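Side-chain contacts in MlnE (Bacillus amyloliquefaciens subsp. plantarum, PDB 5D2E), which binds NADP(+) in the ketoreductase portion of a macrolactin assembly-line protein, where it probably reduces beta-keto groups of the growing polyketide chain: residues A[292-297]-A[323-328]; A[150-155]-A[192-197]; A[126-131]-A[156-161]. One frame throughout, in Å; residues are numbered along the deposited sequence.

Interaction 1 (A[292-297]-A[323-328])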
# COMPACT_ATOMS: atom_id res chain seq x y z
N TYR A 292 -2.79 -25.59 4.78
CA TYR A 292 -3.92 -25.24 5.61
C TYR A 292 -5.25 -25.45 4.91
O TYR A 292 -6.20 -26.08 5.49
CB TYR A 292 -3.79 -23.79 6.06
CG TYR A 292 -4.91 -23.32 6.98
CD1 TYR A 292 -4.93 -23.70 8.32
CD2 TYR A 292 -5.93 -22.52 6.52
CE1 TYR A 292 -5.92 -23.28 9.17
CE2 TYR A 292 -6.93 -22.08 7.38
CZ TYR A 292 -6.91 -22.46 8.71
OH TYR A 292 -7.91 -22.06 9.59
N LEU A 293 -5.31 -25.01 3.67
CA LEU A 293 -6.56 -25.13 2.86
C LEU A 293 -6.84 -26.60 2.44
O LEU A 293 -7.99 -27.05 2.38
CB LEU A 293 -6.48 -24.31 1.62
CG LEU A 293 -6.43 -22.77 1.77
CD1 LEU A 293 -6.72 -22.10 0.43
CD2 LEU A 293 -7.39 -22.30 2.85
N ALA A 294 -5.79 -27.32 2.11
CA ALA A 294 -5.90 -28.76 1.79
C ALA A 294 -6.44 -29.57 2.98
O ALA A 294 -7.16 -30.53 2.77
CB ALA A 294 -4.55 -29.29 1.37
N LYS A 295 -6.15 -29.15 4.21
CA LYS A 295 -6.66 -29.82 5.35
C LYS A 295 -8.13 -29.51 5.66
O LYS A 295 -8.77 -30.27 6.34
CB LYS A 295 -5.81 -29.47 6.51
CG LYS A 295 -4.42 -30.02 6.34
CD LYS A 295 -3.65 -29.68 7.59
CE LYS A 295 -2.18 -29.74 7.31
NZ LYS A 295 -1.52 -29.28 8.54
N GLN A 296 -8.66 -28.42 5.13
CA GLN A 296 -10.06 -28.08 5.39
C GLN A 296 -11.02 -28.88 4.54
O GLN A 296 -12.15 -29.08 4.92
CB GLN A 296 -10.31 -26.58 5.12
CG GLN A 296 -9.79 -25.68 6.22
CD GLN A 296 -10.20 -24.19 6.06
OE1 GLN A 296 -10.63 -23.74 4.99
NE2 GLN A 296 -10.06 -23.42 7.12
N ALA A 297 -10.62 -29.30 3.36
CA ALA A 297 -11.57 -29.93 2.48
C ALA A 297 -10.80 -30.47 1.33
O ALA A 297 -9.64 -30.11 1.13
CB ALA A 297 -12.61 -28.92 2.01
N LEU A 323 -2.70 -34.87 1.21
CA LEU A 323 -3.71 -34.36 2.16
C LEU A 323 -5.14 -34.37 1.55
O LEU A 323 -6.10 -33.88 2.15
CB LEU A 323 -3.34 -32.92 2.61
CG LEU A 323 -2.10 -32.73 3.47
CD1 LEU A 323 -1.62 -31.30 3.43
CD2 LEU A 323 -2.25 -33.17 4.89
N GLY A 324 -5.28 -34.87 0.34
CA GLY A 324 -6.59 -34.95 -0.22
C GLY A 324 -6.77 -34.04 -1.39
O GLY A 324 -7.73 -34.21 -2.10
N ALA A 325 -5.85 -33.10 -1.62
CA ALA A 325 -6.05 -32.14 -2.69
C ALA A 325 -5.64 -32.69 -4.02
O ALA A 325 -4.89 -33.64 -4.13
CB ALA A 325 -5.27 -30.87 -2.42
N GLU A 326 -6.12 -32.03 -5.05
CA GLU A 326 -5.50 -32.12 -6.34
C GLU A 326 -4.69 -30.79 -6.49
O GLU A 326 -5.20 -29.74 -6.14
CB GLU A 326 -6.62 -32.23 -7.33
CG GLU A 326 -6.19 -32.40 -8.75
CD GLU A 326 -7.41 -32.70 -9.64
OE1 GLU A 326 -8.47 -33.13 -9.14
OE2 GLU A 326 -7.28 -32.53 -10.86
N ALA A 327 -3.47 -30.83 -6.99
CA ALA A 327 -2.61 -29.63 -6.93
C ALA A 327 -1.74 -29.53 -8.13
O ALA A 327 -1.09 -30.51 -8.52
CB ALA A 327 -1.75 -29.69 -5.66
N LEU A 328 -1.70 -28.36 -8.76
CA LEU A 328 -0.84 -28.11 -9.86
C LEU A 328 0.11 -26.96 -9.49
O LEU A 328 -0.22 -26.12 -8.62
CB LEU A 328 -1.63 -27.69 -11.08
CG LEU A 328 -2.65 -28.73 -11.52
CD1 LEU A 328 -3.31 -28.17 -12.76
CD2 LEU A 328 -1.91 -30.03 -11.82
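The methyl group of Ala294, on the last turns of helix 284-296, meets two side chains of segment 323-328. Leu323 brings its CB to 4.0 Å from Ala294 CB, and Leu323 CD1 packs on the same methyl. Ala325 CB lies 4.2 Å from Ala294 CB, and the alpha carbons of these two alanines are 5.6 Å apart, a spacing that side chains this small permit. A chi1 of -68° places Leu323 CG beside the backbone N, and the branch there (chi2 161°) gives CD1 to Ala294 and sends CD2 to within 4.1 Å of Lys295 CG. The lysine chain runs extended beyond CG and passes obliquely over that methyl, touching it again with CE, before its ammonium reaches a long, weak ion pair with Glu24. Gly324, with positive phi (113°), ends helix 311-321 in a Schellman motif, and the chain turns there towards Ala325. In the KR domain, with its Rossmann-type fold, the contact thus joins the C-terminal end of helix 284-296 to the turn between helix 311-321 and strand 326-329. Leu320 of helix 311-321 also packs on Ala294, and strand 326-329 pairs in parallel with strand 300-304.

Interaction 2 (A[150-155]-A[192-197])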
# COMPACT_ATOMS: atom_id res chain seq x y z
N LYS A 150 3.33 10.12 -11.97
CA LYS A 150 2.90 11.33 -11.31
C LYS A 150 3.08 11.29 -9.82
O LYS A 150 3.00 12.33 -9.18
CB LYS A 150 1.45 11.60 -11.65
CG LYS A 150 1.20 12.07 -13.12
CD LYS A 150 -0.32 12.07 -13.37
CE LYS A 150 -0.90 12.93 -14.48
NZ LYS A 150 -0.33 12.56 -15.78
N SER A 151 3.33 10.12 -9.23
CA SER A 151 3.26 10.01 -7.80
C SER A 151 4.55 9.36 -7.29
O SER A 151 5.54 10.04 -7.06
CB SER A 151 2.00 9.24 -7.35
OG SER A 151 1.85 7.95 -7.98
N LEU A 152 4.57 8.04 -7.19
CA LEU A 152 5.74 7.29 -6.68
C LEU A 152 7.04 7.63 -7.36
O LEU A 152 8.03 7.99 -6.69
CB LEU A 152 5.47 5.77 -6.81
CG LEU A 152 6.67 4.83 -6.48
CD1 LEU A 152 6.99 4.94 -5.00
CD2 LEU A 152 6.33 3.42 -6.97
N TYR A 153 7.07 7.58 -8.69
CA TYR A 153 8.33 7.80 -9.34
C TYR A 153 8.81 9.27 -9.30
O TYR A 153 9.98 9.52 -9.09
CB TYR A 153 8.37 7.22 -10.74
CG TYR A 153 8.35 5.68 -10.75
CD1 TYR A 153 9.41 4.96 -10.24
CD2 TYR A 153 7.30 4.98 -11.28
CE1 TYR A 153 9.39 3.54 -10.23
CE2 TYR A 153 7.27 3.58 -11.28
CZ TYR A 153 8.31 2.87 -10.78
OH TYR A 153 8.23 1.51 -10.79
N SER A 154 7.89 10.20 -9.44
CA SER A 154 8.25 11.60 -9.40
C SER A 154 8.80 11.89 -8.00
O SER A 154 9.81 12.58 -7.81
CB SER A 154 6.99 12.48 -9.62
OG SER A 154 7.40 13.84 -9.31
N LEU A 155 8.15 11.37 -6.99
CA LEU A 155 8.61 11.58 -5.61
C LEU A 155 9.95 10.92 -5.34
O LEU A 155 10.76 11.47 -4.62
CB LEU A 155 7.56 11.11 -4.59
CG LEU A 155 6.33 12.02 -4.36
CD1 LEU A 155 5.31 11.23 -3.58
CD2 LEU A 155 6.63 13.38 -3.69
N GLU A 192 1.23 7.55 0.87
CA GLU A 192 1.40 7.78 2.26
C GLU A 192 2.42 6.79 2.88
O GLU A 192 3.24 7.20 3.68
CB GLU A 192 0.07 7.63 2.99
CG GLU A 192 0.18 7.82 4.49
CD GLU A 192 -0.95 7.12 5.27
OE1 GLU A 192 -1.74 6.34 4.67
OE2 GLU A 192 -1.03 7.35 6.50
N SER A 193 2.32 5.51 2.50
CA SER A 193 3.21 4.43 3.02
C SER A 193 4.65 4.71 2.58
O SER A 193 5.53 4.60 3.36
CB SER A 193 2.79 3.11 2.42
OG SER A 193 1.47 2.79 2.75
N PHE A 194 4.85 5.20 1.35
CA PHE A 194 6.18 5.63 0.87
C PHE A 194 6.69 6.81 1.70
O PHE A 194 7.83 6.81 2.16
CB PHE A 194 6.04 5.99 -0.63
CG PHE A 194 7.28 6.45 -1.28
CD1 PHE A 194 8.19 5.52 -1.79
CD2 PHE A 194 7.54 7.80 -1.41
CE1 PHE A 194 9.36 5.93 -2.37
CE2 PHE A 194 8.70 8.23 -2.00
CZ PHE A 194 9.61 7.28 -2.47
N LEU A 195 5.87 7.84 1.87
CA LEU A 195 6.32 9.05 2.57
C LEU A 195 6.68 8.79 4.03
O LEU A 195 7.63 9.40 4.58
CB LEU A 195 5.23 10.14 2.52
CG LEU A 195 4.87 10.66 1.12
CD1 LEU A 195 3.63 11.52 1.13
CD2 LEU A 195 6.05 11.44 0.56
N LYS A 196 5.92 7.95 4.68
CA LYS A 196 6.22 7.60 6.08
C LYS A 196 7.59 6.98 6.13
O LYS A 196 8.33 7.20 7.06
CB LYS A 196 5.25 6.55 6.61
CG LYS A 196 3.92 7.10 7.03
CD LYS A 196 3.10 5.91 7.53
CE LYS A 196 2.03 6.36 8.47
NZ LYS A 196 0.98 5.33 8.35
N THR A 197 7.94 6.20 5.11
CA THR A 197 9.30 5.57 5.17
C THR A 197 10.41 6.54 4.77
O THR A 197 11.46 6.53 5.37
CB THR A 197 9.39 4.08 4.72
OG1 THR A 197 10.73 3.65 4.20
CG2 THR A 197 8.22 3.58 4.03
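Phe194 of helix 186-201 presents its ring to Leu152 and Leu155 of helix 141-164, and the contact between the segments is apolar. Leu152 makes the ring contact over a face: its CD1 sits 3.5 Å from Phe194 CD1 and is also close to CE1 and CG, the methyl lying off the ring's centre, towards its CD1-CE1 side. The two side chains cross at about a right angle. Phe194 has its CG anti to the backbone N (chi1 180°), which carries the ring out towards the other helix. Leu155 approaches the same ring obliquely from further along its helix: its CB points toward the other segment and lies 4.0 Å from Phe194 CE2.

The one leucine-leucine contact is Leu155 CD1 with Leu195 CD2, at 4.2 Å. A chi1 of -76°, with CG beside the backbone N, leads the branch carrying Leu155 CD1 on to Leu195.

Polar groups act around this layer. Lys196 NZ and Glu192 OE2 form a salt bridge one turn apart on their own helix, its hydrogen bond weak at 3.4 Å; Glu192 also pairs with Arg253, and Lys196 NZ bonds to the carbonyl O of Val412.

The short helical segments run nearly parallel, at 21°, with their axes 10.9 Å apart. The side chain of Phe194 is about 9 Å from that of Tyr421, an NADP(+)-binding residue. Ile377 of helix 374-381 and Phe423 of helix 419-437 pack on Leu152, while Ser419 touches Phe194. These two helices belong to the KR domain, so the buried pair lies where the two Rossmann-type halves meet.

Interaction 3 (A[126-131]-A[156-161]); sequences RHIIHF and FQMFQA
The His130 imidazole and the Phe159 ring flank the thioether of Met158 in different ways. Met158 SD is 4.3 Å from His130 CD2; seen from the ring centroid, 5.4 Å away, the sulfur lies 70° off the normal, an oblique approach. Its methyl CE instead covers a face of the Phe159 ring, 3.6 Å above the plane and over the centre. This is packing within a beta-alpha-beta unit of the Rossmann-type fold, in which strand 127-133 leads through helix 141-164 to strand 171-180; Met158 reaches from the helix to the strand. Its CG, anti to the backbone N (chi1 178°), sends the chain that way, and the bend at chi3 (80°) turns CE back over Phe159. Ile128 points the same way as His130, two residues along the strand, and slides past Met158 in the opposite direction. Tyr111 of helix 108-120 and Phe63 of strand 60-64 also touch Met158. The polar end of the imidazole looks elsewhere: His130 NE2 is hydrogen-bonded to Ser154 OG on the same helix, which probably limits the rotation of the ring. Against the sulfur, the methyl that makes the aliphatic contact is Ile128 CG2, 4.1 Å from Met158 SD.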
# COMPACT_ATOMS: atom_id res chain seq x y z
N ARG A 126 12.02 25.43 1.91
CA ARG A 126 11.65 24.68 3.05
C ARG A 126 10.28 23.98 2.86
O ARG A 126 10.12 22.81 3.13
CB ARG A 126 11.55 25.56 4.25
CG ARG A 126 12.06 24.82 5.50
CD ARG A 126 11.07 24.94 6.57
NE ARG A 126 11.36 24.06 7.70
CZ ARG A 126 12.10 24.41 8.73
NH1 ARG A 126 12.72 25.58 8.73
NH2 ARG A 126 12.25 23.58 9.75
N HIS A 127 9.32 24.69 2.30
CA HIS A 127 8.00 24.11 2.06
C HIS A 127 7.85 23.66 0.65
O HIS A 127 7.93 24.46 -0.24
CB HIS A 127 6.95 25.13 2.42
CG HIS A 127 7.28 25.83 3.69
ND1 HIS A 127 6.88 25.35 4.91
CD2 HIS A 127 8.13 26.86 3.93
CE1 HIS A 127 7.40 26.09 5.86
NE2 HIS A 127 8.16 27.02 5.30
N ILE A 128 7.59 22.36 0.46
CA ILE A 128 7.48 21.77 -0.83
C ILE A 128 6.07 21.27 -0.98
O ILE A 128 5.58 20.61 -0.05
CB ILE A 128 8.39 20.52 -0.98
CG1 ILE A 128 9.82 20.74 -0.48
CG2 ILE A 128 8.35 20.03 -2.38
CD1 ILE A 128 10.50 21.95 -0.97
N ILE A 129 5.44 21.61 -2.11
CA ILE A 129 4.11 21.18 -2.47
C ILE A 129 4.27 20.31 -3.73
O ILE A 129 4.75 20.73 -4.75
CB ILE A 129 3.09 22.28 -2.72
CG1 ILE A 129 3.02 23.28 -1.55
CG2 ILE A 129 1.74 21.67 -3.13
CD1 ILE A 129 2.57 22.71 -0.27
N HIS A 130 3.84 19.04 -3.62
CA HIS A 130 3.85 18.17 -4.77
C HIS A 130 2.42 17.91 -5.16
O HIS A 130 1.66 17.20 -4.45
CB HIS A 130 4.56 16.88 -4.41
CG HIS A 130 4.80 15.99 -5.57
ND1 HIS A 130 3.84 15.12 -6.05
CD2 HIS A 130 5.91 15.78 -6.33
CE1 HIS A 130 4.32 14.46 -7.10
NE2 HIS A 130 5.58 14.81 -7.26
N PHE A 131 2.00 18.47 -6.28
CA PHE A 131 0.64 18.30 -6.74
C PHE A 131 0.56 17.97 -8.23
O PHE A 131 0.11 18.79 -9.05
CB PHE A 131 -0.15 19.59 -6.45
CG PHE A 131 -1.66 19.52 -6.79
CD1 PHE A 131 -2.36 18.35 -6.75
CD2 PHE A 131 -2.35 20.66 -7.09
CE1 PHE A 131 -3.75 18.32 -7.01
CE2 PHE A 131 -3.71 20.64 -7.36
CZ PHE A 131 -4.41 19.47 -7.29
N PHE A 156 10.14 9.72 -5.88
CA PHE A 156 11.43 9.06 -5.73
C PHE A 156 12.53 9.92 -6.37
O PHE A 156 13.54 10.18 -5.70
CB PHE A 156 11.37 7.72 -6.38
CG PHE A 156 12.71 7.17 -6.73
CD1 PHE A 156 13.58 6.77 -5.73
CD2 PHE A 156 13.08 7.06 -8.04
CE1 PHE A 156 14.83 6.27 -6.05
CE2 PHE A 156 14.31 6.58 -8.36
CZ PHE A 156 15.18 6.16 -7.37
N GLN A 157 12.31 10.39 -7.62
CA GLN A 157 13.30 11.25 -8.27
C GLN A 157 13.56 12.52 -7.42
O GLN A 157 14.73 12.96 -7.24
CB GLN A 157 12.95 11.61 -9.69
CG GLN A 157 12.76 10.47 -10.70
CD GLN A 157 13.98 9.59 -10.93
OE1 GLN A 157 13.93 8.52 -11.60
NE2 GLN A 157 15.10 10.07 -10.45
N MET A 158 12.49 13.11 -6.89
CA MET A 158 12.59 14.34 -6.17
C MET A 158 13.38 14.14 -4.89
O MET A 158 14.31 14.87 -4.62
CB MET A 158 11.21 14.89 -5.86
CG MET A 158 11.25 16.19 -5.06
SD MET A 158 9.66 16.59 -4.29
CE MET A 158 9.75 15.48 -2.87
N PHE A 159 13.05 13.11 -4.10
CA PHE A 159 13.76 12.92 -2.84
C PHE A 159 15.21 12.50 -3.08
O PHE A 159 16.10 12.99 -2.41
CB PHE A 159 13.10 11.88 -1.98
CG PHE A 159 11.85 12.34 -1.34
CD1 PHE A 159 11.89 13.38 -0.43
CD2 PHE A 159 10.66 11.67 -1.55
CE1 PHE A 159 10.75 13.81 0.21
CE2 PHE A 159 9.51 12.10 -0.90
CZ PHE A 159 9.55 13.16 -0.04
N GLN A 160 15.46 11.65 -4.05
CA GLN A 160 16.80 11.26 -4.29
C GLN A 160 17.66 12.47 -4.72
O GLN A 160 18.78 12.62 -4.25
CB GLN A 160 16.85 10.14 -5.28
CG GLN A 160 18.13 9.37 -5.19
CD GLN A 160 18.16 8.17 -6.14
OE1 GLN A 160 18.27 8.35 -7.35
NE2 GLN A 160 18.17 6.95 -5.57
N ALA A 161 17.16 13.26 -5.66
CA ALA A 161 17.86 14.45 -6.13
C ALA A 161 18.05 15.42 -5.00
O ALA A 161 19.15 16.02 -4.88
CB ALA A 161 17.09 15.12 -7.27

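How the interactions relate
Interactions 2 and 3 are buried contacts sharing helix 141-164, one face of which packs on helix 186-201 and another on strand 127-133. Their centres are 10 Å apart and they touch directly: Leu155 CD2 packs 3.6 Å from His130 CD2, and Leu195 CD2 lies 3.8 Å from Phe159 CE2. Interaction 1 stands apart in the KR domain, its centre 40 Å from that of interaction 2 and 49 Å from that of interaction 3, and is only partly buried. The chemistry follows the setting: small alanine methyls and a lysine's aliphatic chain near the surface, phenylalanine and leucines between helices, and a methionine thioether between helix and strand.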